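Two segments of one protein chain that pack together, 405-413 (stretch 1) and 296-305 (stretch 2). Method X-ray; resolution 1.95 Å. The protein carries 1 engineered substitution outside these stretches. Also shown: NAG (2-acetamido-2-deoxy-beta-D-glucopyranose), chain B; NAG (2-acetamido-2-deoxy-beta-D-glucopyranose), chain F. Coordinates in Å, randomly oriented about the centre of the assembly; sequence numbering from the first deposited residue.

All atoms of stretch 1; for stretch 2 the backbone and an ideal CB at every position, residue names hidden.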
# COMPACT_ATOMS: atom_id res chain seq x y z
N THR A 405 39.55 27.62 -20.78
CA THR A 405 40.43 27.29 -19.66
C THR A 405 40.26 25.81 -19.28
O THR A 405 41.25 25.10 -19.09
CB THR A 405 40.17 28.20 -18.44
OG1 THR A 405 40.10 29.57 -18.86
CG2 THR A 405 41.29 28.07 -17.41
N ALA A 406 39.01 25.36 -19.18
CA ALA A 406 38.68 23.96 -18.94
C ALA A 406 39.33 23.02 -19.96
O ALA A 406 39.94 22.02 -19.59
CB ALA A 406 37.18 23.77 -18.92
N SER A 407 39.21 23.36 -21.24
CA SER A 407 39.82 22.57 -22.32
C SER A 407 41.34 22.54 -22.19
O SER A 407 41.96 21.49 -22.37
CB SER A 407 39.43 23.11 -23.69
OG SER A 407 38.03 23.07 -23.86
N ALA A 408 41.93 23.69 -21.86
CA ALA A 408 43.38 23.79 -21.63
C ALA A 408 43.84 22.90 -20.48
O ALA A 408 44.82 22.16 -20.62
CB ALA A 408 43.78 25.24 -21.36
N ILE A 409 43.13 22.96 -19.35
CA ILE A 409 43.48 22.14 -18.18
C ILE A 409 43.36 20.64 -18.51
O ILE A 409 44.28 19.87 -18.22
CB ILE A 409 42.63 22.48 -16.93
CG1 ILE A 409 42.97 23.89 -16.42
CG2 ILE A 409 42.86 21.45 -15.82
CD1 ILE A 409 41.88 24.52 -15.56
N LEU A 410 42.25 20.25 -19.13
CA LEU A 410 42.03 18.84 -19.50
C LEU A 410 43.06 18.31 -20.50
O LEU A 410 43.39 17.13 -20.46
CB LEU A 410 40.62 18.63 -20.05
CG LEU A 410 39.47 18.77 -19.06
CD1 LEU A 410 38.18 18.98 -19.82
CD2 LEU A 410 39.37 17.57 -18.11
N GLY A 411 43.53 19.18 -21.38
CA GLY A 411 44.54 18.82 -22.39
C GLY A 411 45.97 18.89 -21.88
O GLY A 411 46.92 18.73 -22.66
N ARG A 412 46.11 19.12 -20.57
CA ARG A 412 47.40 19.22 -19.87
C ARG A 412 48.30 20.35 -20.39
O ARG A 412 49.52 20.26 -20.35
CB ARG A 412 48.15 17.88 -19.87
CG ARG A 412 47.32 16.69 -19.39
CD ARG A 412 47.98 15.38 -19.78
NE ARG A 412 47.00 14.40 -20.25
CZ ARG A 412 46.36 13.53 -19.47
NH1 ARG A 412 46.59 13.50 -18.16
NH2 ARG A 412 45.48 12.69 -20.01
N ASN A 413 47.67 21.43 -20.86
CA ASN A 413 48.40 22.61 -21.30
C ASN A 413 48.40 23.71 -20.23
O ASN A 413 49.28 24.58 -20.22
CB ASN A 413 47.85 23.12 -22.64
CG ASN A 413 48.22 22.20 -23.80
OD1 ASN A 413 49.41 21.94 -24.06
ND2 ASN A 413 47.21 21.71 -24.51
N UNK A 296 36.97 10.46 -15.92
CA UNK A 296 37.74 11.70 -15.77
C UNK A 296 38.84 11.86 -16.84
O UNK A 296 39.31 12.97 -17.10
CB UNK A 296 38.37 11.74 -14.38
N UNK A 297 39.23 10.74 -17.45
CA UNK A 297 40.19 10.74 -18.57
C UNK A 297 39.48 10.85 -19.92
O UNK A 297 40.11 10.80 -20.97
CB UNK A 297 41.04 9.47 -18.54
N UNK A 298 38.16 10.99 -19.86
CA UNK A 298 37.34 11.19 -21.04
C UNK A 298 36.19 12.11 -20.66
O UNK A 298 35.01 11.80 -20.85
CB UNK A 298 36.83 9.86 -21.60
N UNK A 299 36.57 13.26 -20.09
CA UNK A 299 35.64 14.23 -19.56
C UNK A 299 35.71 15.50 -20.40
O UNK A 299 36.81 16.05 -20.59
CB UNK A 299 35.94 14.53 -18.09
N UNK A 300 34.56 15.96 -20.89
CA UNK A 300 34.51 17.18 -21.69
C UNK A 300 34.59 18.44 -20.84
O UNK A 300 34.32 18.40 -19.62
CB UNK A 300 33.23 17.20 -22.52
N UNK A 301 34.95 19.55 -21.49
CA UNK A 301 35.20 20.84 -20.84
C UNK A 301 34.04 21.38 -20.01
O UNK A 301 34.24 21.75 -18.85
CB UNK A 301 35.56 21.88 -21.91
N UNK A 302 32.84 21.44 -20.59
CA UNK A 302 31.68 22.00 -19.88
C UNK A 302 31.36 21.20 -18.63
O UNK A 302 30.96 21.76 -17.60
CB UNK A 302 30.46 22.04 -20.80
N UNK A 303 31.52 19.88 -18.71
CA UNK A 303 31.24 18.99 -17.58
C UNK A 303 32.27 19.17 -16.47
O UNK A 303 31.92 19.25 -15.29
CB UNK A 303 31.22 17.53 -18.04
N UNK A 304 33.54 19.26 -16.86
CA UNK A 304 34.62 19.56 -15.91
C UNK A 304 34.38 20.84 -15.11
O UNK A 304 34.57 20.84 -13.90
CB UNK A 304 35.95 19.68 -16.66
N UNK A 305 33.96 21.92 -15.76
CA UNK A 305 33.74 23.17 -15.03
C UNK A 305 32.48 23.14 -14.16
O UNK A 305 32.33 23.94 -13.23
CB UNK A 305 33.65 24.33 -16.02
C1 NAG B . 32.02 10.88 -26.61
C2 NAG B . 32.87 9.64 -26.32
C3 NAG B . 34.38 9.96 -26.30
C4 NAG B . 34.81 10.74 -27.54
C5 NAG B . 33.84 11.90 -27.82
C6 NAG B . 34.15 12.55 -29.17
C7 NAG B . 32.26 7.67 -25.02
C8 NAG B . 32.04 7.09 -23.66
N2 NAG B . 32.47 8.98 -25.08
O3 NAG B . 35.12 8.76 -26.23
O4 NAG B . 36.12 11.22 -27.37
O5 NAG B . 32.48 11.48 -27.81
O6 NAG B . 34.71 13.82 -28.96
O7 NAG B . 32.25 6.94 -26.02
C1 NAG F . 30.61 25.17 -23.23
C2 NAG F . 29.58 26.26 -23.56
C3 NAG F . 28.14 25.76 -23.50
C4 NAG F . 27.95 24.42 -24.20
C5 NAG F . 29.06 23.43 -23.83
C6 NAG F . 28.95 22.15 -24.64
C7 NAG F . 30.30 28.55 -23.17
C8 NAG F . 31.56 29.02 -22.49
N2 NAG F . 29.75 27.43 -22.71
O3 NAG F . 27.28 26.69 -24.12
O4 NAG F . 26.69 23.88 -23.87
O5 NAG F . 30.33 24.03 -24.04
O6 NAG F . 29.93 21.23 -24.23
O7 NAG F . 29.83 29.19 -24.12

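Stretch 1 presents one helical face, built from Ala 406, Ile 409 and Leu 410 with Ser 407 at its margin, and beyond the helix the long arm of Arg 412. The helical part of stretch 2, 301-305, crosses it at 95°, so contact is concentrated around a few positions.

At position 296 CA-to-CB points sideways and nothing of stretch 1 lies within 5.5 Å of the ideal CB. Apolar or polar residues of various sizes would be compatible; the residue is Val 296, which makes no direct contact.

Position 297 also points sideways, but the guanidinium of Arg 412 lies within range of a side chain that reaches out. An acid, an amide or a small polar group would be reasonable. The deposited Asn 297 sends its amide that way: ND2 stands 4.0 Å from Arg 412 NH2, at the edge of the guanidinium, a loose contact between two nitrogens.

Position 298 points away, so stretch 1 leaves it free, while a sugar lies on its side of the backbone. A polar residue suits, and Asn 298 donates a hydrogen bond from ND2 to O3 of the chain B NAG at 2.8 Å.

At 299 phi/psi is extended, -113/127, and the sideways ideal CB lies 4.6 Å from Leu 410 CD2, so an aliphatic side chain could brush that methyl. Leu 299 does: its CD2 is 4.5 Å from Leu 410 CD2. Its backbone comes closer, with O 3.3 Å from Leu 410 CD1.

Position 300 points away and immediately precedes the helix. Many polar or flexible residues would fit. Lys 300 occupies this N-cap position, and its chain runs out extended beside the first turn of the helix, where NZ donates a hydrogen bond to OG of residue 303 at 2.8 Å.

Position 301 is the tightest. Its CA lies 5.0 Å from Ala 406 CA. The ideal CB points toward stretch 1, 3.4 Å from Ser 407 OG and 3.9 Å from Ala 406 CB. A small residue is the natural choice. Ala 301 meets Ala 406 methyl to methyl, CB to CB at 3.9 Å.

Stretch 1 sets no demand at 302 or 303. Position 302 points away, with a sugar on that side, so a polar residue suits; 303 points sideways and could take many residues, including a small polar one. Ser 302 OG shares a hydrogen bond with O6 of the chain F NAG at 3.0 Å. Ser 303 accepts the bond from Lys 300.

Position 304 again points toward stretch 1, its ideal CB 3.9 Å from Leu 410 CD1. The groove running past Ala 406 to Ile 409 favours a long apolar or aromatic side chain. Tyr 304 fills it: Leu 410 CD2 lies over one ring face, Ala 406 CB sits at the ring edge, 3.9 Å from Tyr 304 CD2, and OH is 3.3 Å from Ile 409 CG2.

Position 305 points sideways, its ideal CB 4.6 Å from Ala 406 CB. Small residues suit, and Ser 305 stays peripheral.

Stretch 2 296-305: VNNLKASSYS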
# COMPACT_ATOMS: atom_id res chain seq x y z
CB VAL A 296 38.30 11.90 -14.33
CG1 VAL A 296 37.16 12.07 -13.32
CG2 VAL A 296 39.22 10.75 -13.93
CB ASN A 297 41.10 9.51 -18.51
CG ASN A 297 42.14 9.59 -17.41
OD1 ASN A 297 42.04 8.88 -16.40
ND2 ASN A 297 43.14 10.45 -17.58
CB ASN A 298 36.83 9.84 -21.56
CG ASN A 298 36.36 9.90 -22.99
OD1 ASN A 298 36.52 10.91 -23.68
ND2 ASN A 298 35.77 8.80 -23.46
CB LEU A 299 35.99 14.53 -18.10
CG LEU A 299 35.19 15.58 -17.31
CD1 LEU A 299 33.75 15.13 -17.11
CD2 LEU A 299 35.86 15.85 -15.98
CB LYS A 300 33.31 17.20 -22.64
CG LYS A 300 31.93 17.37 -22.01
CD LYS A 300 30.85 17.20 -23.08
CE LYS A 300 29.49 17.67 -22.60
NZ LYS A 300 28.97 16.81 -21.48
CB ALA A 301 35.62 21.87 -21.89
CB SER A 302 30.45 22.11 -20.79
OG SER A 302 30.03 20.85 -21.30
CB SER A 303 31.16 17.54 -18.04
OG SER A 303 30.10 17.37 -18.96
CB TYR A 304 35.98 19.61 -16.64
CG TYR A 304 37.16 20.04 -15.78
CD1 TYR A 304 37.50 19.35 -14.60
CD2 TYR A 304 37.96 21.11 -16.17
CE1 TYR A 304 38.59 19.75 -13.83
CE2 TYR A 304 39.03 21.51 -15.41
CZ TYR A 304 39.36 20.84 -14.25
OH TYR A 304 40.45 21.28 -13.53
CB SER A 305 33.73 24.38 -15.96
OG SER A 305 32.65 24.32 -16.85
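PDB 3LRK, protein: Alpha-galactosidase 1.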